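Local coordinates for protein endo-beta-1,4-glucanase (cellulase B) (Bacillus halodurans, PDB 4V2X) that probably hydrolyses beta-1,4-linked glucans such as cellulose through a family 5 catalytic module, joined to Ig-like and CBM46 modules, at residues 62-73 and 349-360. Sequence-based numbering, arbitrary orientation.
Sequences VRDMQPGWNLGN and NERDITHMLWDN
G68 and M356, like W69 and L357, pair in parallel where the first and last strands, 68-70 and 354-357, close the (beta/alpha)8 barrel of the family 5 glycosidase module. The bonds G68 N to H355 O, L357 N to G68 O and N70 N to L357 O define the seam. Before the strands, Q66 uses its amide as a backbone mimic: OE1 takes H355 N on an in-plane lone pair (2.9 Å, 169° at the hydrogen), while NE2 gives to I353 O at 3.0 Å. With CG anti to the backbone N (chi1 -171°), this amide crosses the H355 ring, OE1 lying 3.3 Å above its centre. Replacing this glutamine by an alanine removes both amide atoms and would probably leave H355 N and I353 O without these mates. R63 grips D352 side-on, NE and NH2 both converging on OD2, which meets NE (3.0 Å) through its syn lone pair. T354 OG1 donates a hydrogen bond to V62 O at 2.7 Å, on the opposite face of the carbonyl plane from M65 N, which also bonds it. At the end of the seam, N70 ND2 also reaches L357 O, from above the carbonyl plane, and hydrogen-bonds G318 O, while OD1 accepts from R107 NH1. Beyond the strands, G72 CA sits over the six-membered ring of W358, 4.0 Å from its centroid, a CH-pi contact. The W69 indole stands 78° from the D359 carboxylate, its NE1 meeting D359 OD2 on the anti side at 2.9 Å.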
loop_
_atom_site.group_PDB
_atom_site.type_symbol
_atom_site.label_atom_id
_atom_site.label_comp_id
_atom_site.label_asym_id
_atom_site.label_seq_id
_atom_site.Cartn_x
_atom_site.Cartn_y
_atom_site.Cartn_z
ATOM N N VAL A 62 -25.900 -1.325 10.195
ATOM C CA VAL A 62 -25.145 -2.400 10.846
ATOM C C VAL A 62 -25.714 -2.714 12.236
ATOM O O VAL A 62 -25.867 -3.878 12.591
ATOM C CB VAL A 62 -23.633 -2.086 10.880
ATOM C CG1 VAL A 62 -22.885 -3.070 11.772
ATOM C CG2 VAL A 62 -23.072 -2.132 9.464
ATOM N N ARG A 63 -26.066 -1.686 13.005
ATOM C CA ARG A 63 -26.700 -1.903 14.315
ATOM C C ARG A 63 -27.978 -2.721 14.205
ATOM O O ARG A 63 -28.248 -3.582 15.043
ATOM C CB ARG A 63 -27.009 -0.576 14.997
ATOM C CG ARG A 63 -25.778 0.086 15.572
ATOM C CD ARG A 63 -26.054 1.517 15.980
ATOM N NE ARG A 63 -24.809 2.255 16.140
ATOM C CZ ARG A 63 -24.661 3.558 15.927
ATOM N NH1 ARG A 63 -25.684 4.315 15.530
ATOM N NH2 ARG A 63 -23.470 4.112 16.108
ATOM N N ASP A 64 -28.748 -2.462 13.152
ATOM C CA ASP A 64 -30.033 -3.128 12.947
ATOM C C ASP A 64 -29.867 -4.606 12.568
ATOM O O ASP A 64 -30.811 -5.391 12.680
ATOM C CB ASP A 64 -30.832 -2.386 11.866
ATOM C CG ASP A 64 -32.333 -2.546 12.021
ATOM O OD1 ASP A 64 -32.822 -2.562 13.174
ATOM O OD2 ASP A 64 -33.029 -2.626 10.985
ATOM N N MET A 65 -28.667 -4.989 12.129
ATOM C CA MET A 65 -28.363 -6.396 11.841
ATOM C C MET A 65 -28.209 -7.275 13.090
ATOM O O MET A 65 -28.267 -8.500 12.984
ATOM C CB MET A 65 -27.067 -6.514 11.035
ATOM C CG MET A 65 -27.091 -5.898 9.651
ATOM S SD MET A 65 -25.441 -5.839 8.920
ATOM C CE MET A 65 -25.048 -7.583 8.828
ATOM N N GLN A 66 -27.979 -6.667 14.250
ATOM C CA GLN A 66 -27.632 -7.417 15.465
ATOM C C GLN A 66 -28.839 -8.186 16.017
ATOM O O GLN A 66 -29.888 -7.574 16.192
ATOM C CB GLN A 66 -27.132 -6.442 16.527
ATOM C CG GLN A 66 -26.543 -7.108 17.755
ATOM C CD GLN A 66 -25.106 -7.509 17.530
ATOM O OE1 GLN A 66 -24.818 -8.373 16.703
ATOM N NE2 GLN A 66 -24.193 -6.874 18.257
ATOM N N PRO A 67 -28.747 -9.492 16.300
ATOM C CA PRO A 67 -27.590 -10.349 16.094
ATOM C C PRO A 67 -27.729 -11.166 14.818
ATOM O O PRO A 67 -28.839 -11.339 14.317
ATOM C CB PRO A 67 -27.676 -11.292 17.287
ATOM C CG PRO A 67 -29.144 -11.489 17.455
ATOM C CD PRO A 67 -29.794 -10.188 17.068
ATOM N N GLY A 68 -26.617 -11.719 14.345
ATOM C CA GLY A 68 -26.596 -12.464 13.090
ATOM C C GLY A 68 -26.268 -13.938 13.222
ATOM O O GLY A 68 -25.755 -14.391 14.249
ATOM N N TRP A 69 -26.540 -14.676 12.152
ATOM C CA TRP A 69 -26.344 -16.118 12.111
ATOM C C TRP A 69 -25.860 -16.519 10.719
ATOM O O TRP A 69 -26.353 -15.990 9.718
ATOM C CB TRP A 69 -27.681 -16.781 12.442
ATOM C CG TRP A 69 -27.692 -18.274 12.495
ATOM C CD1 TRP A 69 -27.374 -19.055 13.564
ATOM C CD2 TRP A 69 -28.101 -19.165 11.455
ATOM N NE1 TRP A 69 -27.545 -20.378 13.252
ATOM C CE2 TRP A 69 -27.988 -20.475 11.963
ATOM C CE3 TRP A 69 -28.553 -18.987 10.141
ATOM C CZ2 TRP A 69 -28.306 -21.599 11.206
ATOM C CZ3 TRP A 69 -28.873 -20.104 9.390
ATOM C CH2 TRP A 69 -28.742 -21.396 9.924
ATOM N N ASN A 70 -24.891 -17.430 10.660
ATOM C CA ASN A 70 -24.393 -17.970 9.392
ATOM C C ASN A 70 -25.089 -19.271 9.031
ATOM O O ASN A 70 -25.174 -20.183 9.851
ATOM C CB ASN A 70 -22.899 -18.300 9.452
ATOM C CG ASN A 70 -22.010 -17.095 9.257
ATOM O OD1 ASN A 70 -21.514 -16.851 8.159
ATOM N ND2 ASN A 70 -21.763 -16.358 10.335
ATOM N N LEU A 71 -25.555 -19.349 7.793
ATOM C CA LEU A 71 -26.003 -20.587 7.186
ATOM C C LEU A 71 -24.766 -21.345 6.709
ATOM O O LEU A 71 -24.458 -21.384 5.519
ATOM C CB LEU A 71 -26.939 -20.264 6.016
ATOM C CG LEU A 71 -27.581 -21.432 5.281
ATOM C CD1 LEU A 71 -28.560 -22.165 6.184
ATOM C CD2 LEU A 71 -28.264 -20.914 4.029
ATOM N N GLY A 72 -24.038 -21.930 7.656
ATOM C CA GLY A 72 -22.738 -22.517 7.371
ATOM C C GLY A 72 -22.771 -23.908 6.771
ATOM O O GLY A 72 -23.750 -24.647 6.929
ATOM N N ASN A 73 -21.673 -24.267 6.105
ATOM C CA ASN A 73 -21.508 -25.571 5.466
ATOM C C ASN A 73 -22.709 -25.938 4.608
ATOM O O ASN A 73 -23.171 -27.075 4.632
ATOM C CB ASN A 73 -21.251 -26.672 6.511
ATOM C CG ASN A 73 -19.821 -26.682 7.032
ATOM O OD1 ASN A 73 -19.399 -27.655 7.675
ATOM N ND2 ASN A 73 -19.075 -25.630 6.770
ATOM N N ASN A 349 -20.658 -5.893 22.385
ATOM C CA ASN A 349 -21.719 -4.921 22.659
ATOM C C ASN A 349 -21.153 -3.574 23.062
ATOM O O ASN A 349 -21.610 -2.533 22.586
ATOM C CB ASN A 349 -22.660 -5.424 23.761
ATOM C CG ASN A 349 -23.576 -6.535 23.291
ATOM O OD1 ASN A 349 -23.815 -6.705 22.101
ATOM N ND2 ASN A 349 -24.093 -7.298 24.232
ATOM N N GLU A 350 -20.163 -3.603 23.951
ATOM C CA GLU A 350 -19.497 -2.394 24.415
ATOM C C GLU A 350 -18.919 -1.601 23.248
ATOM O O GLU A 350 -18.875 -0.374 23.290
ATOM C CB GLU A 350 -18.378 -2.743 25.395
ATOM C CG GLU A 350 -18.868 -3.142 26.775
ATOM C CD GLU A 350 -19.453 -1.970 27.540
ATOM O OE1 GLU A 350 -18.814 -0.894 27.557
ATOM O OE2 GLU A 350 -20.547 -2.127 28.117
ATOM N N ARG A 351 -18.473 -2.309 22.214
ATOM C CA ARG A 351 -17.804 -1.684 21.074
ATOM C C ARG A 351 -18.686 -1.581 19.822
ATOM O O ARG A 351 -18.190 -1.291 18.733
ATOM C CB ARG A 351 -16.503 -2.445 20.800
ATOM C CG ARG A 351 -15.498 -2.285 21.942
ATOM C CD ARG A 351 -14.407 -3.344 21.902
ATOM N NE ARG A 351 -13.490 -3.246 23.042
ATOM C CZ ARG A 351 -13.766 -3.660 24.277
ATOM N NH1 ARG A 351 -14.951 -4.193 24.550
ATOM N NH2 ARG A 351 -12.862 -3.518 25.250
ATOM N N ASP A 352 -19.990 -1.805 19.974
ATOM C CA ASP A 352 -20.951 -1.595 18.883
ATOM C C ASP A 352 -20.674 -2.491 17.678
ATOM O O ASP A 352 -20.951 -2.110 16.539
ATOM C CB ASP A 352 -20.930 -0.118 18.443
ATOM C CG ASP A 352 -22.203 0.316 17.719
ATOM O OD1 ASP A 352 -23.293 -0.224 18.005
ATOM O OD2 ASP A 352 -22.111 1.226 16.867
ATOM N N ILE A 353 -20.136 -3.683 17.924
ATOM C CA ILE A 353 -19.784 -4.592 16.839
ATOM C C ILE A 353 -20.915 -5.597 16.635
ATOM O O ILE A 353 -21.303 -6.317 17.554
ATOM C CB ILE A 353 -18.440 -5.295 17.119
ATOM C CG1 ILE A 353 -17.298 -4.267 17.051
ATOM C CG2 ILE A 353 -18.198 -6.415 16.106
ATOM C CD1 ILE A 353 -15.984 -4.738 17.639
ATOM N N THR A 354 -21.452 -5.636 15.422
ATOM C CA THR A 354 -22.465 -6.625 15.078
ATOM C C THR A 354 -21.789 -7.978 14.844
ATOM O O THR A 354 -20.765 -8.051 14.176
ATOM C CB THR A 354 -23.277 -6.168 13.855
ATOM O OG1 THR A 354 -24.179 -5.131 14.274
ATOM C CG2 THR A 354 -24.065 -7.313 13.239
ATOM N N HIS A 355 -22.367 -9.043 15.397
ATOM C CA HIS A 355 -21.744 -10.374 15.339
ATOM C C HIS A 355 -22.651 -11.382 14.650
ATOM O O HIS A 355 -23.870 -11.297 14.743
ATOM C CB HIS A 355 -21.345 -10.866 16.738
ATOM C CG HIS A 355 -22.440 -10.767 17.755
ATOM N ND1 HIS A 355 -23.471 -11.680 17.833
ATOM C CD2 HIS A 355 -22.677 -9.849 18.720
ATOM C CE1 HIS A 355 -24.297 -11.324 18.800
ATOM N NE2 HIS A 355 -23.835 -10.222 19.358
ATOM N N MET A 356 -22.040 -12.328 13.948
ATOM C CA MET A 356 -22.783 -13.365 13.259
ATOM C C MET A 356 -22.190 -14.724 13.612
ATOM O O MET A 356 -21.041 -15.011 13.282
ATOM C CB MET A 356 -22.755 -13.123 11.747
ATOM C CG MET A 356 -22.969 -11.661 11.369
ATOM S SD MET A 356 -23.289 -11.386 9.622
ATOM C CE MET A 356 -24.960 -12.033 9.483
ATOM N N LEU A 357 -22.988 -15.555 14.285
ATOM C CA LEU A 357 -22.532 -16.848 14.764
ATOM C C LEU A 357 -22.216 -17.770 13.612
ATOM O O LEU A 357 -23.009 -17.889 12.666
ATOM C CB LEU A 357 -23.612 -17.511 15.621
ATOM C CG LEU A 357 -23.281 -18.903 16.169
ATOM C CD1 LEU A 357 -22.227 -18.809 17.257
ATOM C CD2 LEU A 357 -24.552 -19.559 16.679
ATOM N N TRP A 358 -21.064 -18.428 13.678
ATOM C CA TRP A 358 -20.763 -19.479 12.715
ATOM C C TRP A 358 -21.496 -20.747 13.125
ATOM O O TRP A 358 -21.202 -21.328 14.170
ATOM C CB TRP A 358 -19.263 -19.760 12.610
ATOM C CG TRP A 358 -19.009 -20.843 11.613
ATOM C CD1 TRP A 358 -18.612 -22.117 11.870
ATOM C CD2 TRP A 358 -19.211 -20.761 10.203
ATOM N NE1 TRP A 358 -18.533 -22.838 10.702
ATOM C CE2 TRP A 358 -18.895 -22.024 9.662
ATOM C CE3 TRP A 358 -19.617 -19.738 9.338
ATOM C CZ2 TRP A 358 -18.965 -22.288 8.298
ATOM C CZ3 TRP A 358 -19.695 -20.005 7.987
ATOM C CH2 TRP A 358 -19.363 -21.267 7.479
ATOM N N ASP A 359 -22.470 -21.150 12.319
ATOM C CA ASP A 359 -23.247 -22.346 12.592
ATOM C C ASP A 359 -23.175 -23.245 11.369
ATOM O O ASP A 359 -23.933 -23.071 10.409
ATOM C CB ASP A 359 -24.705 -21.989 12.901
ATOM C CG ASP A 359 -25.493 -23.172 13.451
ATOM O OD1 ASP A 359 -25.049 -24.331 13.259
ATOM O OD2 ASP A 359 -26.546 -22.944 14.100
ATOM N N ASN A 360 -22.272 -24.221 11.415
ATOM C CA ASN A 360 -22.119 -25.167 10.306
ATOM C C ASN A 360 -23.154 -26.301 10.277
ATOM O O ASN A 360 -23.032 -27.236 9.484
ATOM C CB ASN A 360 -20.707 -25.750 10.314
ATOM C CG ASN A 360 -20.444 -26.644 11.512
ATOM O OD1 ASN A 360 -21.367 -27.055 12.222
ATOM N ND2 ASN A 360 -19.181 -26.972 11.722
HETATM O O HOH W 1 -25.219 -4.943 20.374
HETATM O O HOH W 2 -24.741 -13.907 16.830
#